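Local coordinates for protein nucleoporin NUP170 (Chaetomium thermophilum, PDB 5HAX) that probably serves as a scaffold nucleoporin of the nuclear pore complex, joining an N-terminal beta-propeller to a helical C-terminal region, at residues D21-L26 with P409-I414; G460-V465 with V485-L490. One frame throughout, in Å; residues are numbered along the deposited sequence.

In the fold
Both contacts lie where the N-terminal beta-propeller meets the helices that follow it, their centres about 11 Å apart. They come in series along the chain: contact 1 ties the early loop 21-26 to the start of helix 411-416, which follows strand 403-409, and contact 2 then joins loop 460-465 to the end of strand 481-487 and the start of helix 490-501. The two sites touch directly, because the hydroxyl of T411 reaches the carboxylate of E462, and Y23 packs on G460 and N461. Residues of the N-terminal loop 21-26, of two propeller blades and of the helix that follows strand 481-487 are thereby drawn into one cluster.

Contact 1: residues D21-L26 with P409-I414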
ATOM      1  N   ASP A  21      10.859   7.020 -11.646  1.00 45.31           N
ATOM      2  CA  ASP A  21      10.031   8.057 -11.044  1.00 45.02           C
ATOM      3  C   ASP A  21       9.171   8.791 -12.065  1.00 44.22           C
ATOM      4  O   ASP A  21       8.413   9.688 -11.680  1.00 46.58           O
ATOM      5  CB  ASP A  21      10.908   9.064 -10.290  1.00 48.37           C
ATOM      6  CG  ASP A  21      11.411   8.525  -8.961  1.00 51.76           C
ATOM      7  OD1 ASP A  21      10.718   7.684  -8.348  1.00 50.28           O
ATOM      8  OD2 ASP A  21      12.500   8.951  -8.524  1.00 53.59           O
ATOM      9  N   SER A  22       9.273   8.439 -13.345  1.00 42.64           N
ATOM     10  CA  SER A  22       8.412   8.983 -14.384  1.00 55.68           C
ATOM     11  C   SER A  22       7.257   8.047 -14.721  1.00 49.97           C
ATOM     12  O   SER A  22       6.587   8.249 -15.740  1.00 44.01           O
ATOM     13  CB  SER A  22       9.231   9.284 -15.641  1.00 47.04           C
ATOM     14  OG  SER A  22       9.649   8.090 -16.278  1.00 54.72           O
ATOM     15  N   TYR A  23       7.019   7.030 -13.897  1.00 50.40           N
ATOM     16  CA  TYR A  23       5.896   6.131 -14.118  1.00 42.87           C
ATOM     17  C   TYR A  23       4.593   6.929 -14.122  1.00 33.60           C
ATOM     18  O   TYR A  23       4.393   7.778 -13.243  1.00 40.17           O
ATOM     19  CB  TYR A  23       5.857   5.051 -13.035  1.00 44.17           C
ATOM     20  CG  TYR A  23       4.680   4.110 -13.155  1.00 43.75           C
ATOM     21  CD1 TYR A  23       4.738   3.003 -13.986  1.00 40.40           C
ATOM     22  CD2 TYR A  23       3.513   4.332 -12.440  1.00 45.69           C
ATOM     23  CE1 TYR A  23       3.668   2.142 -14.103  1.00 42.69           C
ATOM     24  CE2 TYR A  23       2.436   3.475 -12.549  1.00 35.36           C
ATOM     25  CZ  TYR A  23       2.519   2.383 -13.383  1.00 47.26           C
ATOM     26  OH  TYR A  23       1.452   1.524 -13.503  1.00 42.35           O
ATOM     27  N   PRO A  24       3.691   6.695 -15.081  1.00 46.47           N
ATOM     28  CA  PRO A  24       2.516   7.568 -15.226  1.00 47.54           C
ATOM     29  C   PRO A  24       1.689   7.676 -13.951  1.00 46.33           C
ATOM     30  O   PRO A  24       1.477   6.696 -13.234  1.00 44.35           O
ATOM     31  CB  PRO A  24       1.717   6.895 -16.347  1.00 42.34           C
ATOM     32  CG  PRO A  24       2.717   6.140 -17.129  1.00 49.10           C
ATOM     33  CD  PRO A  24       3.757   5.683 -16.150  1.00 43.83           C
ATOM     34  N   ASP A  25       1.216   8.890 -13.680  1.00 41.33           N
ATOM     35  CA  ASP A  25       0.309   9.137 -12.572  1.00 42.16           C
ATOM     36  C   ASP A  25      -1.109   8.708 -12.941  1.00 39.64           C
ATOM     37  O   ASP A  25      -1.457   8.559 -14.115  1.00 40.03           O
ATOM     38  CB  ASP A  25       0.322  10.614 -12.182  1.00 38.39           C
ATOM     39  CG  ASP A  25      -0.024  11.530 -13.343  1.00 47.54           C
ATOM     40  OD1 ASP A  25      -1.201  11.921 -13.464  1.00 55.81           O
ATOM     41  OD2 ASP A  25       0.881  11.856 -14.138  1.00 56.90           O
ATOM     42  N   LEU A  26      -1.934   8.520 -11.907  1.00 41.16           N
ATOM     43  CA  LEU A  26      -3.284   8.000 -12.105  1.00 37.69           C
ATOM     44  C   LEU A  26      -4.102   8.890 -13.033  1.00 41.94           C
ATOM     45  O   LEU A  26      -4.819   8.388 -13.908  1.00 38.26           O
ATOM     46  CB  LEU A  26      -3.990   7.856 -10.757  1.00 40.20           C
ATOM     47  CG  LEU A  26      -5.365   7.186 -10.802  1.00 39.34           C
ATOM     48  CD1 LEU A  26      -5.210   5.700 -11.075  1.00 41.94           C
ATOM     49  CD2 LEU A  26      -6.135   7.427  -9.513  1.00 44.68           C
ATOM     50  N   PRO A 409      -3.582  -2.707 -11.219  1.00 37.18           N
ATOM     51  CA  PRO A 409      -3.124  -2.071 -12.456  1.00 41.99           C
ATOM     52  C   PRO A 409      -2.122  -2.973 -13.157  1.00 40.84           C
ATOM     53  O   PRO A 409      -1.344  -3.677 -12.512  1.00 41.70           O
ATOM     54  CB  PRO A 409      -2.474  -0.766 -11.975  1.00 37.98           C
ATOM     55  CG  PRO A 409      -2.964  -0.558 -10.586  1.00 44.48           C
ATOM     56  CD  PRO A 409      -3.228  -1.917 -10.028  1.00 42.24           C
ATOM     57  N   ASP A 410      -2.161  -2.967 -14.491  1.00 40.41           N
ATOM     58  CA  ASP A 410      -1.159  -3.685 -15.277  1.00 41.07           C
ATOM     59  C   ASP A 410       0.076  -2.792 -15.339  1.00 43.22           C
ATOM     60  O   ASP A 410       0.375  -2.148 -16.348  1.00 40.18           O
ATOM     61  CB  ASP A 410      -1.688  -4.042 -16.660  1.00 45.39           C
ATOM     62  CG  ASP A 410      -0.832  -5.085 -17.359  1.00 44.55           C
ATOM     63  OD1 ASP A 410       0.360  -5.210 -17.012  1.00 42.68           O
ATOM     64  OD2 ASP A 410      -1.350  -5.788 -18.250  1.00 40.10           O
ATOM     65  N   THR A 411       0.798  -2.752 -14.215  1.00 41.99           N
ATOM     66  CA  THR A 411       1.943  -1.857 -14.080  1.00 40.02           C
ATOM     67  C   THR A 411       2.942  -2.049 -15.212  1.00 36.47           C
ATOM     68  O   THR A 411       3.502  -1.075 -15.728  1.00 40.36           O
ATOM     69  CB  THR A 411       2.620  -2.087 -12.729  1.00 46.19           C
ATOM     70  OG1 THR A 411       1.650  -1.962 -11.682  1.00 42.64           O
ATOM     71  CG2 THR A 411       3.742  -1.080 -12.500  1.00 43.72           C
ATOM     72  N   GLY A 412       3.171  -3.297 -15.620  1.00 41.18           N
ATOM     73  CA  GLY A 412       4.124  -3.554 -16.688  1.00 43.24           C
ATOM     74  C   GLY A 412       3.701  -2.943 -18.011  1.00 50.04           C
ATOM     75  O   GLY A 412       4.519  -2.362 -18.728  1.00 49.40           O
ATOM     76  N   ARG A 413       2.417  -3.065 -18.354  1.00 44.25           N
ATOM     77  CA  ARG A 413       1.935  -2.510 -19.615  1.00 45.82           C
ATOM     78  C   ARG A 413       1.831  -0.992 -19.543  1.00 42.88           C
ATOM     79  O   ARG A 413       2.112  -0.299 -20.527  1.00 48.08           O
ATOM     80  CB  ARG A 413       0.585  -3.127 -19.973  1.00 50.34           C
ATOM     81  CG  ARG A 413       0.160  -2.901 -21.416  1.00 60.36           C
ATOM     82  CD  ARG A 413      -1.157  -3.599 -21.732  1.00 58.23           C
ATOM     83  NE  ARG A 413      -1.175  -4.986 -21.272  1.00 70.04           N
ATOM     84  CZ  ARG A 413      -0.661  -6.013 -21.944  1.00 78.02           C
ATOM     85  NH1 ARG A 413      -0.076  -5.823 -23.120  1.00 84.14           N
ATOM     86  NH2 ARG A 413      -0.730  -7.237 -21.436  1.00 72.81           N
ATOM     87  N   ILE A 414       1.435  -0.457 -18.386  1.00 44.40           N
ATOM     88  CA  ILE A 414       1.325   0.993 -18.227  1.00 44.45           C
ATOM     89  C   ILE A 414       2.696   1.645 -18.355  1.00 45.72           C
ATOM     90  O   ILE A 414       2.831   2.738 -18.921  1.00 46.49           O
ATOM     91  CB  ILE A 414       0.664   1.331 -16.876  1.00 39.67           C
ATOM     92  CG1 ILE A 414      -0.796   0.860 -16.862  1.00 46.67           C
ATOM     93  CG2 ILE A 414       0.736   2.833 -16.597  1.00 45.20           C
ATOM     94  CD1 ILE A 414      -1.469   0.973 -15.503  1.00 48.43           C
TER
HETATM   95  O   HOH W   1       0.604   0.573 -10.771  1.00 39.96           O
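The hydroxyl of T411 is gripped from two sources: water 1 donates to T411 OG1 at 2.9 Å, and the carboxylate oxygen E462 OE2 is a second partner of the same hydroxyl, in a probable hydrogen bond. Water 1 also bonds Y23 OH, so the two segments are joined by a water bridge, with no direct hydrogen bond between them. The tyrosine reaches the helix because its CG stands anti to the backbone N (chi1 177°), sending the phenol against both T411 and I414. Its OH end presses on the I414 branch methyl, Y23 OH to I414 CG2 3.4 Å, while T411 CG2 approaches Y23 CE1 at 3.6 Å; both methyls come obliquely to the ring. The carbonyl oxygen of T411 lies in the ring plane at its edge, and P24 CD sits over one face toward the rim. P24 CG adds a looser touch on I414 CG2 at 3.9 Å. The helix start is secured by its N-cap, D410, whose OD1 accepts from R413 N while OD2 takes the R413 NE salt bridge at 3.1 Å; Q519 and Q428 also bond this carboxylate. In the fold, loop 21-26 runs between helices 5-20 and 26-29 and packs against helix 411-416, which lies in the connection between neighbouring propeller strands 403-409 and 427-433.

Contact 2: residues G460-V465 with V485-L490; sequences GNELAV and VRRRRL
E462 and R487 approach with their side chains at about a right angle, yet the carboxylate and guanidinium planes end only 13° apart, the nearly coplanar setting of a two-pronged salt bridge. The arginine presents its NE side: R487 NE donates to E462 OE1 at 3.0 Å and R487 NH2 to E462 OE2 at 2.9 Å. Both bonds are close to straight, both use syn lone pairs of the carboxylate, and both acceptors lie essentially in the guanidinium plane. A turn at chi2 (63°) folds R487 so that this edge faces the acid, which meets it on a chain extended beyond CG. Further bonds fix the carboxylate, among them one between Y390 OH and OE1, while OE2 also serves contact 1. The remaining guanidinium nitrogen, NH1, donates to the carbonyl of P49, and F50 makes a cation-pi contact. Replacing R487 by an alanine would probably leave E462 without this countercharge and its carboxylate less fixed in rotation, and would strip P49 O of this donor.

Apart from this polar pair, two leucines meet obliquely by their methyls, L463 CD2 against L490 CD2 at 3.9 Å. The turn that presents E462 and L463 is braced by an Asx motif, in which N461 OD1 accepts from A464 N at 3.2 Å from above the amide plane, while N461 ND2 bonds the carbonyl of D20. R487 ends strand 481-487, which lies between strands 50-57 and 473-478; pairing of the early strand 50-57 with this late one is consistent with the closure of a propeller ring. L490 opens helix 490-501, and helix 522-533 packs on both leucines.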
ATOM      1  N   GLY A 460       2.931   4.905  -8.510  1.00 38.95           N
ATOM      2  CA  GLY A 460       2.365   3.581  -8.684  1.00 43.15           C
ATOM      3  C   GLY A 460       3.317   2.547  -9.250  1.00 44.76           C
ATOM      4  O   GLY A 460       2.876   1.497  -9.723  1.00 35.84           O
ATOM      5  N   ASN A 461       4.623   2.814  -9.199  1.00 39.32           N
ATOM      6  CA  ASN A 461       5.609   1.953  -9.854  1.00 42.14           C
ATOM      7  C   ASN A 461       5.905   0.744  -8.966  1.00 39.01           C
ATOM      8  O   ASN A 461       6.862   0.713  -8.187  1.00 42.34           O
ATOM      9  CB  ASN A 461       6.874   2.738 -10.171  1.00 38.82           C
ATOM     10  CG  ASN A 461       7.776   2.010 -11.148  1.00 45.88           C
ATOM     11  OD1 ASN A 461       7.622   0.810 -11.377  1.00 42.85           O
ATOM     12  ND2 ASN A 461       8.726   2.732 -11.726  1.00 38.92           N
ATOM     13  N   GLU A 462       5.060  -0.282  -9.108  1.00 35.06           N
ATOM     14  CA  GLU A 462       5.268  -1.534  -8.380  1.00 35.35           C
ATOM     15  C   GLU A 462       6.621  -2.150  -8.704  1.00 36.90           C
ATOM     16  O   GLU A 462       7.272  -2.736  -7.830  1.00 33.13           O
ATOM     17  CB  GLU A 462       4.173  -2.540  -8.722  1.00 41.40           C
ATOM     18  CG  GLU A 462       2.774  -2.192  -8.269  1.00 39.37           C
ATOM     19  CD  GLU A 462       1.821  -3.348  -8.491  1.00 35.31           C
ATOM     20  OE1 GLU A 462       1.462  -4.022  -7.505  1.00 39.65           O
ATOM     21  OE2 GLU A 462       1.449  -3.599  -9.656  1.00 43.48           O
ATOM     22  N   LEU A 463       7.044  -2.061  -9.967  1.00 40.04           N
ATOM     23  CA  LEU A 463       8.277  -2.716 -10.387  1.00 44.74           C
ATOM     24  C   LEU A 463       9.474  -2.173  -9.621  1.00 40.95           C
ATOM     25  O   LEU A 463      10.395  -2.922  -9.277  1.00 43.02           O
ATOM     26  CB  LEU A 463       8.470  -2.530 -11.892  1.00 40.95           C
ATOM     27  CG  LEU A 463       7.355  -3.131 -12.750  1.00 42.64           C
ATOM     28  CD1 LEU A 463       7.411  -2.584 -14.165  1.00 42.94           C
ATOM     29  CD2 LEU A 463       7.452  -4.647 -12.757  1.00 49.24           C
ATOM     30  N   ALA A 464       9.462  -0.873  -9.321  1.00 39.87           N
ATOM     31  CA  ALA A 464      10.611  -0.231  -8.699  1.00 40.85           C
ATOM     32  C   ALA A 464      10.817  -0.682  -7.258  1.00 45.51           C
ATOM     33  O   ALA A 464      11.953  -0.669  -6.768  1.00 43.72           O
ATOM     34  CB  ALA A 464      10.443   1.286  -8.753  1.00 37.35           C
ATOM     35  N   VAL A 465       9.749  -1.084  -6.569  1.00 39.71           N
ATOM     36  CA  VAL A 465       9.798  -1.383  -5.140  1.00 37.88           C
ATOM     37  C   VAL A 465       9.704  -2.879  -4.862  1.00 38.46           C
ATOM     38  O   VAL A 465       9.466  -3.278  -3.715  1.00 43.59           O
ATOM     39  CB  VAL A 465       8.698  -0.621  -4.380  1.00 49.52           C
ATOM     40  CG1 VAL A 465       8.947   0.876  -4.452  1.00 45.19           C
ATOM     41  CG2 VAL A 465       7.320  -0.964  -4.930  1.00 42.91           C
ATOM     42  N   VAL A 485      -4.683 -12.677   1.649  1.00 41.85           N
ATOM     43  CA  VAL A 485      -4.470 -12.558   0.210  1.00 39.29           C
ATOM     44  C   VAL A 485      -3.221 -11.717   0.001  1.00 42.60           C
ATOM     45  O   VAL A 485      -3.067 -10.666   0.633  1.00 40.15           O
ATOM     46  CB  VAL A 485      -5.686 -11.923  -0.487  1.00 40.51           C
ATOM     47  CG1 VAL A 485      -5.450 -11.825  -1.991  1.00 36.00           C
ATOM     48  CG2 VAL A 485      -6.947 -12.722  -0.188  1.00 45.52           C
ATOM     49  N   ARG A 486      -2.338 -12.171  -0.887  1.00 43.28           N
ATOM     50  CA  ARG A 486      -1.050 -11.529  -1.125  1.00 42.26           C
ATOM     51  C   ARG A 486      -0.948 -11.099  -2.582  1.00 37.40           C
ATOM     52  O   ARG A 486      -1.288 -11.867  -3.488  1.00 39.12           O
ATOM     53  CB  ARG A 486       0.105 -12.472  -0.769  1.00 46.49           C
ATOM     54  CG  ARG A 486       1.492 -11.902  -1.056  1.00 53.53           C
ATOM     55  CD  ARG A 486       2.582 -12.902  -0.697  1.00 49.52           C
ATOM     56  NE  ARG A 486       2.597 -13.202   0.733  1.00 58.97           N
ATOM     57  CZ  ARG A 486       3.077 -14.324   1.263  1.00 68.09           C
ATOM     58  NH1 ARG A 486       3.582 -15.273   0.486  1.00 62.89           N
ATOM     59  NH2 ARG A 486       3.045 -14.501   2.576  1.00 63.99           N
ATOM     60  N   ARG A 487      -0.478  -9.873  -2.795  1.00 42.35           N
ATOM     61  CA  ARG A 487      -0.166  -9.391  -4.131  1.00 37.61           C
ATOM     62  C   ARG A 487       1.097 -10.069  -4.648  1.00 41.36           C
ATOM     63  O   ARG A 487       2.087 -10.207  -3.922  1.00 40.01           O
ATOM     64  CB  ARG A 487       0.018  -7.871  -4.097  1.00 40.42           C
ATOM     65  CG  ARG A 487       0.569  -7.241  -5.368  1.00 42.95           C
ATOM     66  CD  ARG A 487      -0.363  -7.432  -6.544  1.00 40.05           C
ATOM     67  NE  ARG A 487       0.060  -6.638  -7.696  1.00 38.96           N
ATOM     68  CZ  ARG A 487      -0.122  -6.992  -8.965  1.00 35.67           C
ATOM     69  NH1 ARG A 487      -0.720  -8.137  -9.271  1.00 34.91           N
ATOM     70  NH2 ARG A 487       0.302  -6.195  -9.935  1.00 35.54           N
ATOM     71  N   ARG A 488       1.063 -10.493  -5.908  1.00 39.13           N
ATOM     72  CA  ARG A 488       2.202 -11.142  -6.546  1.00 41.68           C
ATOM     73  C   ARG A 488       2.932 -10.155  -7.444  1.00 46.48           C
ATOM     74  O   ARG A 488       2.302  -9.431  -8.224  1.00 42.83           O
ATOM     75  CB  ARG A 488       1.754 -12.363  -7.348  1.00 45.80           C
ATOM     76  CG  ARG A 488       1.376 -13.529  -6.456  1.00 49.94           C
ATOM     77  CD  ARG A 488       0.777 -14.687  -7.222  1.00 60.71           C
ATOM     78  NE  ARG A 488       1.794 -15.577  -7.776  1.00 50.87           N
ATOM     79  CZ  ARG A 488       1.643 -16.890  -7.925  1.00 76.65           C
ATOM     80  NH1 ARG A 488       2.627 -17.613  -8.443  1.00 83.94           N
ATOM     81  NH2 ARG A 488       0.515 -17.487  -7.557  1.00 63.91           N
ATOM     82  N   ARG A 489       4.256 -10.122  -7.316  1.00 41.71           N
ATOM     83  CA  ARG A 489       5.118  -9.270  -8.117  1.00 40.26           C
ATOM     84  C   ARG A 489       5.497  -9.970  -9.418  1.00 41.00           C
ATOM     85  O   ARG A 489       5.252 -11.162  -9.611  1.00 41.80           O
ATOM     86  CB  ARG A 489       6.384  -8.909  -7.339  1.00 40.33           C
ATOM     87  CG  ARG A 489       6.144  -8.310  -5.958  1.00 43.92           C
ATOM     88  CD  ARG A 489       7.398  -8.413  -5.094  1.00 45.26           C
ATOM     89  NE  ARG A 489       7.743  -9.805  -4.807  1.00 42.36           N
ATOM     90  CZ  ARG A 489       8.885 -10.200  -4.254  1.00 52.44           C
ATOM     91  NH1 ARG A 489       9.100 -11.489  -4.034  1.00 45.98           N
ATOM     92  NH2 ARG A 489       9.816  -9.315  -3.926  1.00 44.45           N
ATOM     93  N   LEU A 490       6.121  -9.206 -10.317  1.00 42.95           N
ATOM     94  CA  LEU A 490       6.636  -9.781 -11.554  1.00 41.44           C
ATOM     95  C   LEU A 490       7.593 -10.935 -11.269  1.00 39.24           C
ATOM     96  O   LEU A 490       7.499 -11.999 -11.890  1.00 42.04           O
ATOM     97  CB  LEU A 490       7.326  -8.696 -12.380  1.00 44.18           C
ATOM     98  CG  LEU A 490       8.142  -9.172 -13.585  1.00 45.42           C
ATOM     99  CD1 LEU A 490       7.275  -9.967 -14.552  1.00 44.29           C
ATOM    100  CD2 LEU A 490       8.793  -7.989 -14.288  1.00 45.61           C
TER